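Uncharacterized protein (Legionella pneumophila subsp. pneumophila, PDB 4WRP) is of unknown function but is probably a Legionella effector protein, represented here by its C-terminal, all-helical domain of the DUF5617 family. Local coordinates at residues P24-H29 against I38-T43; D46-G51 against R60-F65; D76-E81 against R91-R96. All blocks are in the same frame, centred on the assembly; numbering follows the deposited sequence.

Interaction 1 of 3, residues P24-H29 against I38-T43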
loop_
_atom_site.group_PDB
_atom_site.type_symbol
_atom_site.label_atom_id
_atom_site.label_comp_id
_atom_site.label_asym_id
_atom_site.label_seq_id
_atom_site.Cartn_x
_atom_site.Cartn_y
_atom_site.Cartn_z
ATOM N N PRO A 24 5.062 13.780 -15.010
ATOM C CA PRO A 24 4.543 14.237 -16.283
ATOM C C PRO A 24 4.566 13.145 -17.379
ATOM O O PRO A 24 3.726 13.144 -18.290
ATOM C CB PRO A 24 5.459 15.405 -16.639
ATOM C CG PRO A 24 6.721 15.157 -15.882
ATOM C CD PRO A 24 6.314 14.442 -14.631
ATOM N N ARG A 25 5.467 12.179 -17.260
ATOM C CA ARG A 25 5.501 11.075 -18.239
ATOM C C ARG A 25 4.243 10.225 -18.301
ATOM O O ARG A 25 4.125 9.414 -19.211
ATOM C CB ARG A 25 6.725 10.178 -18.008
ATOM C CG ARG A 25 7.982 10.921 -18.375
ATOM C CD ARG A 25 9.253 10.208 -18.001
ATOM N NE ARG A 25 10.371 11.048 -18.415
ATOM C CZ ARG A 25 10.780 11.217 -19.677
ATOM N NH1 ARG A 25 10.180 10.580 -20.683
ATOM N NH2 ARG A 25 11.801 12.033 -19.942
ATOM N N HIS A 26 3.308 10.373 -17.353
ATOM C CA HIS A 26 2.084 9.602 -17.454
ATOM C C HIS A 26 1.121 10.185 -18.464
ATOM O O HIS A 26 0.212 9.479 -18.902
ATOM C CB HIS A 26 1.370 9.509 -16.123
ATOM C CG HIS A 26 2.076 8.664 -15.123
ATOM N ND1 HIS A 26 2.205 7.293 -15.256
ATOM C CD2 HIS A 26 2.687 8.993 -13.964
ATOM C CE1 HIS A 26 2.863 6.822 -14.215
ATOM N NE2 HIS A 26 3.161 7.834 -13.417
ATOM N N GLN A 27 1.265 11.474 -18.768
ATOM C CA GLN A 27 0.350 12.156 -19.694
ATOM C C GLN A 27 -1.112 11.874 -19.310
ATOM O O GLN A 27 -1.918 11.476 -20.144
ATOM C CB GLN A 27 0.610 11.717 -21.151
ATOM C CG GLN A 27 2.026 11.949 -21.672
ATOM C CD GLN A 27 2.278 13.370 -22.145
ATOM O OE1 GLN A 27 3.352 13.937 -21.910
ATOM N NE2 GLN A 27 1.298 13.949 -22.843
ATOM N N LEU A 28 -1.433 12.042 -18.027
ATOM C CA LEU A 28 -2.797 11.889 -17.545
ATOM C C LEU A 28 -3.379 13.251 -17.241
ATOM O O LEU A 28 -2.709 14.139 -16.756
ATOM C CB LEU A 28 -2.873 11.030 -16.287
ATOM C CG LEU A 28 -2.684 9.531 -16.512
ATOM C CD1 LEU A 28 -2.503 8.851 -15.160
ATOM C CD2 LEU A 28 -3.819 8.923 -17.322
ATOM N N HIS A 29 -4.656 13.378 -17.503
ATOM C CA HIS A 29 -5.341 14.613 -17.330
ATOM C C HIS A 29 -6.531 14.295 -16.478
ATOM O O HIS A 29 -7.057 13.209 -16.555
ATOM C CB HIS A 29 -5.752 15.088 -18.718
ATOM C CG HIS A 29 -6.318 16.467 -18.758
ATOM N ND1 HIS A 29 -7.606 16.751 -18.365
ATOM C CD2 HIS A 29 -5.793 17.633 -19.211
ATOM C CE1 HIS A 29 -7.843 18.039 -18.539
ATOM N NE2 HIS A 29 -6.757 18.596 -19.047
ATOM N N ILE A 38 -6.955 4.367 -13.695
ATOM C CA ILE A 38 -6.849 3.078 -13.006
ATOM C C ILE A 38 -5.761 2.242 -13.595
ATOM O O ILE A 38 -4.971 1.684 -12.869
ATOM C CB ILE A 38 -8.208 2.352 -13.063
ATOM C CG1 ILE A 38 -9.196 3.133 -12.185
ATOM C CG2 ILE A 38 -8.098 0.913 -12.564
ATOM C CD1 ILE A 38 -10.644 2.660 -12.252
ATOM N N HIS A 39 -5.685 2.147 -14.918
ATOM C CA HIS A 39 -4.617 1.374 -15.537
ATOM C C HIS A 39 -3.202 1.898 -15.273
ATOM O O HIS A 39 -2.306 1.110 -14.998
ATOM C CB HIS A 39 -4.800 1.199 -17.054
ATOM C CG HIS A 39 -3.952 0.089 -17.607
ATOM N ND1 HIS A 39 -2.853 0.321 -18.417
ATOM C CD2 HIS A 39 -3.986 -1.247 -17.393
ATOM C CE1 HIS A 39 -2.275 -0.828 -18.710
ATOM N NE2 HIS A 39 -2.950 -1.796 -18.108
ATOM N N ALA A 40 -2.999 3.206 -15.332
ATOM C CA ALA A 40 -1.703 3.789 -15.015
ATOM C C ALA A 40 -1.306 3.500 -13.563
ATOM O O ALA A 40 -0.167 3.117 -13.282
ATOM C CB ALA A 40 -1.730 5.312 -15.279
ATOM N N ILE A 41 -2.279 3.611 -12.650
ATOM C CA ILE A 41 -2.031 3.285 -11.263
ATOM C C ILE A 41 -1.720 1.807 -11.140
ATOM O O ILE A 41 -0.800 1.390 -10.431
ATOM C CB ILE A 41 -3.261 3.620 -10.398
ATOM C CG1 ILE A 41 -3.411 5.132 -10.326
ATOM C CG2 ILE A 41 -3.106 3.040 -8.991
ATOM C CD1 ILE A 41 -4.734 5.588 -9.773
ATOM N N ARG A 42 -2.496 0.996 -11.815
ATOM C CA ARG A 42 -2.223 -0.462 -11.772
ATOM C C ARG A 42 -0.798 -0.806 -12.215
ATOM O O ARG A 42 -0.067 -1.601 -11.575
ATOM C CB ARG A 42 -3.209 -1.201 -12.643
ATOM C CG ARG A 42 -3.053 -2.719 -12.485
ATOM C CD ARG A 42 -3.556 -3.519 -13.671
ATOM N NE ARG A 42 -3.366 -4.961 -13.379
ATOM C CZ ARG A 42 -2.210 -5.623 -13.494
ATOM N NH1 ARG A 42 -1.116 -4.998 -13.929
ATOM N NH2 ARG A 42 -2.130 -6.938 -13.189
ATOM N N THR A 43 -0.381 -0.180 -13.309
ATOM C CA THR A 43 0.986 -0.357 -13.797
ATOM C C THR A 43 2.056 -0.054 -12.758
ATOM O O THR A 43 2.975 -0.848 -12.544
ATOM C CB THR A 43 1.211 0.467 -15.076
ATOM O OG1 THR A 43 0.250 0.011 -16.022
ATOM C CG2 THR A 43 2.572 0.198 -15.631
#
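A40 offers its methyl group to two side chains, L28 and H26, that reach it from the loop of a helix-loop-helix connection: residues 24-29 lie between helix 6-21 and helix 34-49, and residues 38-43 belong to the second of these helices. The closest backbones are those of H26 and A40, whose CA atoms are 7.4 Å apart, an approach consistent with the small size of the A40 side chain. L28 makes the tighter touch, its CD1 lying 3.6 Å from A40 CB. Its CG stands anti to the carbonyl carbon (chi1 -75°), which extends the branched end across to the helix surface. A40 CB lies oblique to the H26 ring, neither over its face nor at its edge, and 4.4 Å from H26 ND1, a looser van der Waals approach. Q27, between the two loop residues, takes left-handed helical backbone angles just after the 3-10 turn 24-26, which probably helps both side chains to face the same methyl; Q27 N closes that turn on P24 O at 3.0 Å. Outside the two segments the H26 ring stacks on W55, while NE2 makes a weak hydrogen bond to I20 O; M21 of helix 6-21 also touches both H26 and A40. The contact is small, burying 100 Å² in all, and none of its three touching residues is fully buried, so it is surface packing that lays the loop against the helix. One turn along, T43 OG1 donates to H39 O at 3.0 Å, the hydroxyl oxygen lying 34° out of the carbonyl plane, and T43 N reaches H39 O from the opposite face.

Interaction 2 of 3, residues D46-G51 against R60-F65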
loop_
_atom_site.group_PDB
_atom_site.type_symbol
_atom_site.label_atom_id
_atom_site.label_comp_id
_atom_site.label_asym_id
_atom_site.label_seq_id
_atom_site.Cartn_x
_atom_site.Cartn_y
_atom_site.Cartn_z
ATOM N N ASP A 46 1.892 -2.569 -9.904
ATOM C CA ASP A 46 2.464 -3.864 -10.302
ATOM C C ASP A 46 3.989 -3.794 -10.298
ATOM O O ASP A 46 4.641 -4.667 -9.796
ATOM C CB ASP A 46 1.921 -4.269 -11.663
ATOM C CG ASP A 46 2.206 -5.751 -11.994
ATOM O OD1 ASP A 46 2.194 -6.646 -11.112
ATOM O OD2 ASP A 46 2.433 -6.015 -13.171
ATOM N N ASP A 47 4.546 -2.706 -10.825
ATOM C CA ASP A 47 5.987 -2.506 -10.827
ATOM C C ASP A 47 6.519 -2.551 -9.394
ATOM O O ASP A 47 7.535 -3.201 -9.119
ATOM C CB ASP A 47 6.360 -1.205 -11.562
ATOM C CG ASP A 47 7.847 -0.948 -11.564
ATOM O OD1 ASP A 47 8.572 -1.878 -11.996
ATOM O OD2 ASP A 47 8.277 0.164 -11.115
ATOM N N TYR A 48 5.789 -1.954 -8.462
ATOM C CA TYR A 48 6.158 -2.000 -7.039
ATOM C C TYR A 48 6.264 -3.417 -6.494
ATOM O O TYR A 48 7.165 -3.706 -5.743
ATOM C CB TYR A 48 5.172 -1.203 -6.196
ATOM C CG TYR A 48 5.352 -1.249 -4.710
ATOM C CD1 TYR A 48 6.449 -0.654 -4.092
ATOM C CD2 TYR A 48 4.418 -1.888 -3.912
ATOM C CE1 TYR A 48 6.606 -0.659 -2.726
ATOM C CE2 TYR A 48 4.574 -1.942 -2.539
ATOM C CZ TYR A 48 5.657 -1.303 -1.947
ATOM O OH TYR A 48 5.790 -1.356 -0.583
ATOM N N THR A 49 5.344 -4.286 -6.883
ATOM C CA THR A 49 5.334 -5.655 -6.355
ATOM C C THR A 49 6.383 -6.530 -7.046
ATOM O O THR A 49 6.548 -7.655 -6.662
ATOM C CB THR A 49 3.971 -6.298 -6.544
ATOM O OG1 THR A 49 3.733 -6.425 -7.948
ATOM C CG2 THR A 49 2.844 -5.444 -5.895
ATOM N N LYS A 50 7.065 -6.016 -8.072
ATOM C CA LYS A 50 8.044 -6.767 -8.807
ATOM C C LYS A 50 9.421 -6.169 -8.578
ATOM O O LYS A 50 10.275 -6.323 -9.391
ATOM C CB LYS A 50 7.723 -6.735 -10.304
ATOM C CG LYS A 50 6.466 -7.486 -10.698
ATOM C CD LYS A 50 6.122 -7.238 -12.154
ATOM C CE LYS A 50 5.255 -8.345 -12.752
ATOM N NZ LYS A 50 3.878 -8.531 -12.185
ATOM N N GLY A 51 9.616 -5.426 -7.499
ATOM C CA GLY A 51 10.942 -4.881 -7.198
ATOM C C GLY A 51 11.154 -3.430 -7.559
ATOM O O GLY A 51 12.195 -2.880 -7.211
ATOM N N ARG A 60 14.406 3.357 -4.188
ATOM C CA ARG A 60 14.884 1.970 -4.077
ATOM C C ARG A 60 15.149 1.574 -2.633
ATOM O O ARG A 60 15.069 0.407 -2.279
ATOM C CB ARG A 60 16.148 1.756 -4.946
ATOM C CG ARG A 60 17.292 2.754 -4.693
ATOM C CD ARG A 60 18.173 3.031 -5.937
ATOM N NE ARG A 60 19.319 3.941 -5.693
ATOM C CZ ARG A 60 19.276 5.284 -5.625
ATOM N NH1 ARG A 60 18.141 5.953 -5.755
ATOM N NH2 ARG A 60 20.395 5.979 -5.417
ATOM N N ARG A 61 15.436 2.578 -1.810
ATOM C CA ARG A 61 15.669 2.419 -0.387
ATOM C C ARG A 61 14.493 1.753 0.359
ATOM O O ARG A 61 14.706 0.960 1.278
ATOM C CB ARG A 61 15.956 3.798 0.230
ATOM C CG ARG A 61 16.374 3.723 1.680
ATOM C CD ARG A 61 17.152 4.944 2.143
ATOM N NE ARG A 61 17.133 5.061 3.606
ATOM C CZ ARG A 61 17.782 5.990 4.303
ATOM N NH1 ARG A 61 17.676 6.008 5.623
ATOM N NH2 ARG A 61 18.535 6.905 3.688
ATOM N N ILE A 62 13.261 2.044 -0.040
ATOM C CA ILE A 62 12.127 1.459 0.677
ATOM C C ILE A 62 12.025 -0.055 0.552
ATOM O O ILE A 62 11.462 -0.687 1.430
ATOM C CB ILE A 62 10.781 2.130 0.333
ATOM C CG1 ILE A 62 10.349 1.822 -1.101
ATOM C CG2 ILE A 62 10.888 3.623 0.598
ATOM C CD1 ILE A 62 9.057 2.524 -1.482
ATOM N N PHE A 63 12.609 -0.645 -0.487
ATOM C CA PHE A 63 12.500 -2.093 -0.687
ATOM C C PHE A 63 13.365 -2.874 0.298
ATOM O O PHE A 63 13.185 -4.075 0.459
ATOM C CB PHE A 63 12.829 -2.507 -2.151
ATOM C CG PHE A 63 11.846 -1.960 -3.141
ATOM C CD1 PHE A 63 11.996 -0.679 -3.645
ATOM C CD2 PHE A 63 10.735 -2.687 -3.503
ATOM C CE1 PHE A 63 11.034 -0.138 -4.527
ATOM C CE2 PHE A 63 9.770 -2.159 -4.345
ATOM C CZ PHE A 63 9.931 -0.893 -4.880
ATOM N N THR A 64 14.314 -2.209 0.936
ATOM C CA THR A 64 15.151 -2.869 1.936
ATOM C C THR A 64 14.495 -2.829 3.329
ATOM O O THR A 64 14.856 -3.612 4.172
ATOM C CB THR A 64 16.557 -2.219 2.041
ATOM O OG1 THR A 64 16.436 -0.895 2.621
ATOM C CG2 THR A 64 17.237 -2.138 0.669
ATOM N N PHE A 65 13.529 -1.944 3.567
ATOM C CA PHE A 65 12.928 -1.856 4.880
ATOM C C PHE A 65 12.162 -3.149 5.248
ATOM O O PHE A 65 11.623 -3.881 4.384
ATOM C CB PHE A 65 12.029 -0.621 5.033
ATOM C CG PHE A 65 12.741 0.705 4.878
ATOM C CD1 PHE A 65 14.100 0.864 5.184
ATOM C CD2 PHE A 65 12.033 1.813 4.457
ATOM C CE1 PHE A 65 14.721 2.109 5.067
ATOM C CE2 PHE A 65 12.653 3.052 4.344
ATOM C CZ PHE A 65 13.993 3.206 4.657
#
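Y48 OH is gripped by two groups, Y9 OH and H71 ND1, and this anchors the far end of a ring that meets F63 through CD1 and CE1. Y48 has CG anti to its backbone N (chi1 175°), a torsion that carries the ring from helix 34-49 toward the loop residues 60-65. The two rings meet at an intermediate tilt, planes 50° apart and centroids separated by 5.4 Å, with Y48 CD1 at 3.6 Å from F63 CZ. I62 adds a lighter touch, its CD1 lying 4.2 Å from Y48 CE1. F63 also meets backbone on two sides. Y48 O lies in the plane of its ring at the edge, 3.3 Å from CE2, whereas G51 O sits 3.7 Å above the ring plane, over the centre. G51, following K50, has positive phi (101°), consistent with a chain that turns back over the F63 face. Within 46-51, K50 NZ forms a salt bridge with D46 OD1 at 2.7 Å. W13, W56 and H71 also meet the Y48 ring. The segments therefore join by apolar and aromatic packing, without a hydrogen bond between them. The position of Y48 O at the ring's edge is consistent with a weak electrostatic attraction to the slightly positive ring hydrogens, while the hydrogen bonds of Y48 OH, to Y9 and H71, go to partners outside the two segments.

Interaction 3 of 3, residues D76-E81 against R91-R96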
loop_
_atom_site.group_PDB
_atom_site.type_symbol
_atom_site.label_atom_id
_atom_site.label_comp_id
_atom_site.label_asym_id
_atom_site.label_seq_id
_atom_site.Cartn_x
_atom_site.Cartn_y
_atom_site.Cartn_z
ATOM N N ASP A 76 -0.083 -6.166 -3.700
ATOM C CA ASP A 76 -0.390 -7.253 -4.635
ATOM C C ASP A 76 -1.866 -7.704 -4.564
ATOM O O ASP A 76 -2.495 -7.962 -5.601
ATOM C CB ASP A 76 0.562 -8.393 -4.363
ATOM C CG ASP A 76 0.547 -9.396 -5.457
ATOM O OD1 ASP A 76 1.126 -9.097 -6.535
ATOM O OD2 ASP A 76 -0.119 -10.439 -5.244
ATOM N N ASP A 77 -2.432 -7.759 -3.358
ATOM C CA ASP A 77 -3.871 -8.023 -3.211
ATOM C C ASP A 77 -4.688 -6.887 -3.837
ATOM O O ASP A 77 -5.739 -7.104 -4.432
ATOM C CB ASP A 77 -4.280 -8.110 -1.747
ATOM C CG ASP A 77 -3.739 -9.345 -1.033
ATOM O OD1 ASP A 77 -3.288 -10.307 -1.701
ATOM O OD2 ASP A 77 -3.752 -9.313 0.229
ATOM N N ILE A 78 -4.231 -5.647 -3.701
ATOM C CA ILE A 78 -4.998 -4.553 -4.334
ATOM C C ILE A 78 -4.958 -4.680 -5.884
ATOM O O ILE A 78 -5.955 -4.474 -6.591
ATOM C CB ILE A 78 -4.517 -3.188 -3.799
ATOM C CG1 ILE A 78 -4.823 -3.088 -2.306
ATOM C CG2 ILE A 78 -5.130 -2.052 -4.575
ATOM C CD1 ILE A 78 -4.202 -1.876 -1.615
ATOM N N VAL A 79 -3.807 -4.990 -6.446
ATOM C CA VAL A 79 -3.696 -5.183 -7.885
ATOM C C VAL A 79 -4.660 -6.292 -8.327
ATOM O O VAL A 79 -5.359 -6.179 -9.323
ATOM C CB VAL A 79 -2.271 -5.509 -8.286
ATOM C CG1 VAL A 79 -2.194 -6.002 -9.736
ATOM C CG2 VAL A 79 -1.389 -4.273 -8.061
ATOM N N LYS A 80 -4.747 -7.336 -7.550
ATOM C CA LYS A 80 -5.744 -8.343 -7.853
ATOM C C LYS A 80 -7.183 -7.800 -7.787
ATOM O O LYS A 80 -8.005 -8.166 -8.595
ATOM C CB LYS A 80 -5.583 -9.488 -6.910
ATOM C CG LYS A 80 -6.191 -10.769 -7.429
ATOM C CD LYS A 80 -5.642 -11.967 -6.657
ATOM C CE LYS A 80 -6.750 -12.942 -6.254
ATOM N NZ LYS A 80 -6.464 -13.584 -4.930
ATOM N N GLU A 81 -7.479 -6.922 -6.831
ATOM C CA GLU A 81 -8.776 -6.295 -6.760
ATOM C C GLU A 81 -9.080 -5.452 -7.991
ATOM O O GLU A 81 -10.252 -5.370 -8.425
ATOM C CB GLU A 81 -8.907 -5.416 -5.473
ATOM C CG GLU A 81 -8.969 -6.200 -4.162
ATOM C CD GLU A 81 -8.807 -5.245 -2.930
ATOM O OE1 GLU A 81 -8.804 -3.971 -3.061
ATOM O OE2 GLU A 81 -8.620 -5.794 -1.822
ATOM N N ARG A 91 -10.451 7.556 -7.979
ATOM C CA ARG A 91 -10.662 8.067 -6.623
ATOM C C ARG A 91 -10.876 6.971 -5.581
ATOM O O ARG A 91 -10.295 7.016 -4.494
ATOM C CB ARG A 91 -11.836 9.067 -6.620
ATOM C CG ARG A 91 -12.344 9.434 -5.260
ATOM C CD ARG A 91 -13.527 10.433 -5.338
ATOM N NE ARG A 91 -13.308 11.480 -6.349
ATOM C CZ ARG A 91 -13.748 11.461 -7.613
ATOM N NH1 ARG A 91 -13.442 12.488 -8.415
ATOM N NH2 ARG A 91 -14.481 10.444 -8.084
ATOM N N ALA A 92 -11.697 5.983 -5.894
ATOM C CA ALA A 92 -11.894 4.862 -4.972
ATOM C C ALA A 92 -10.640 4.055 -4.806
ATOM O O ALA A 92 -10.334 3.603 -3.717
ATOM C CB ALA A 92 -12.995 3.942 -5.463
ATOM N N LEU A 93 -9.943 3.806 -5.909
ATOM C CA LEU A 93 -8.663 3.073 -5.850
ATOM C C LEU A 93 -7.646 3.786 -4.965
ATOM O O LEU A 93 -6.961 3.158 -4.142
ATOM C CB LEU A 93 -8.125 2.847 -7.255
ATOM C CG LEU A 93 -6.782 2.154 -7.404
ATOM C CD1 LEU A 93 -6.757 0.837 -6.578
ATOM C CD2 LEU A 93 -6.496 1.891 -8.883
ATOM N N VAL A 94 -7.492 5.112 -5.124
ATOM C CA VAL A 94 -6.561 5.765 -4.252
ATOM C C VAL A 94 -7.016 5.886 -2.794
ATOM O O VAL A 94 -6.173 5.927 -1.889
ATOM C CB VAL A 94 -6.020 7.108 -4.754
ATOM C CG1 VAL A 94 -5.479 6.984 -6.175
ATOM C CG2 VAL A 94 -7.046 8.167 -4.621
ATOM N N ASP A 95 -8.319 5.898 -2.525
ATOM C CA ASP A 95 -8.770 5.756 -1.119
ATOM C C ASP A 95 -8.372 4.407 -0.543
ATOM O O ASP A 95 -7.995 4.333 0.616
ATOM C CB ASP A 95 -10.283 5.937 -0.969
ATOM C CG ASP A 95 -10.720 7.440 -1.089
ATOM O OD1 ASP A 95 -9.904 8.330 -0.789
ATOM O OD2 ASP A 95 -11.877 7.713 -1.462
ATOM N N ARG A 96 -8.492 3.352 -1.329
ATOM C CA ARG A 96 -8.063 2.032 -0.869
ATOM C C ARG A 96 -6.588 2.075 -0.505
ATOM O O ARG A 96 -6.196 1.595 0.557
ATOM C CB ARG A 96 -8.344 0.961 -1.939
ATOM C CG ARG A 96 -7.803 -0.433 -1.606
ATOM C CD ARG A 96 -8.705 -1.243 -0.637
ATOM N NE ARG A 96 -8.278 -2.649 -0.577
ATOM C CZ ARG A 96 -7.427 -3.215 0.292
ATOM N NH1 ARG A 96 -6.892 -2.578 1.337
ATOM N NH2 ARG A 96 -7.113 -4.494 0.118
#
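R96 and E81 form a side-on, two-pronged salt bridge between helix 90-98 and helix 68-83. R96 NE donates to E81 OE1 at 2.9 Å and NH2 to E81 OE2 at 2.8 Å, the second being the straighter bond with an angle of 165° at the hydrogen. Both oxygens lie close to the guanidinium plane and are met on their syn side, although the carboxylate is turned about 32° from that plane. The two side chains cross at about a right angle, and with one nitrogen to each oxygen the pairing fixes the rotation of both groups. R96 leaves its helix with CG anti to the backbone N and then bends at chi2, which turns the NE edge toward the glutamate; E81 is extended beyond CG. I78, one turn before E81, lies over one guanidinium face, its CG1 3.5 Å above the plane and offset toward the rim. Its CD1 touches the aliphatic stem, 3.9 Å from R96 CG. On its other branch CG2 meets L93 CD1 at 3.9 Å, adding an apolar touch beside the ionic one. In the next shell Y87 OH hydrogen-bonds E81 OE1, giving that oxygen a second partner, and the Y87 side chain also packs on L93 and R96. Such pairing probably stabilises the carboxylate in its charged form. The two helical segments run nearly antiparallel, at 160°, with axes 11.5 Å apart, as two legs of a helical hairpin. Helix 34-49 packs against both legs, through R42 and L45 on V79 and through I41 on L93 and V94.

Helix 34-49 connects the three contacts: it supplies the A40 surface of interaction 1 and, near its C-terminal end, Y48 of interaction 2; the centres of interactions 1 and 2 lie about 19 Å apart. Its residues 38-43 also touch interaction 3 directly, with I41 CG2 at 3.6 Å from L93 CD2 and R42 NH2 at 3.6 Å from V79 CG1, the centres being about 15 Å apart. Interactions 2 and 3, about 17 Å apart between centres, meet where T49 CG2 lies 3.7 Å from D76 N. The first two pin loops onto one helix mainly by van der Waals packing; the third joins two further helices by a salt bridge together with apolar packing. No active site or bound ligand is described in this domain.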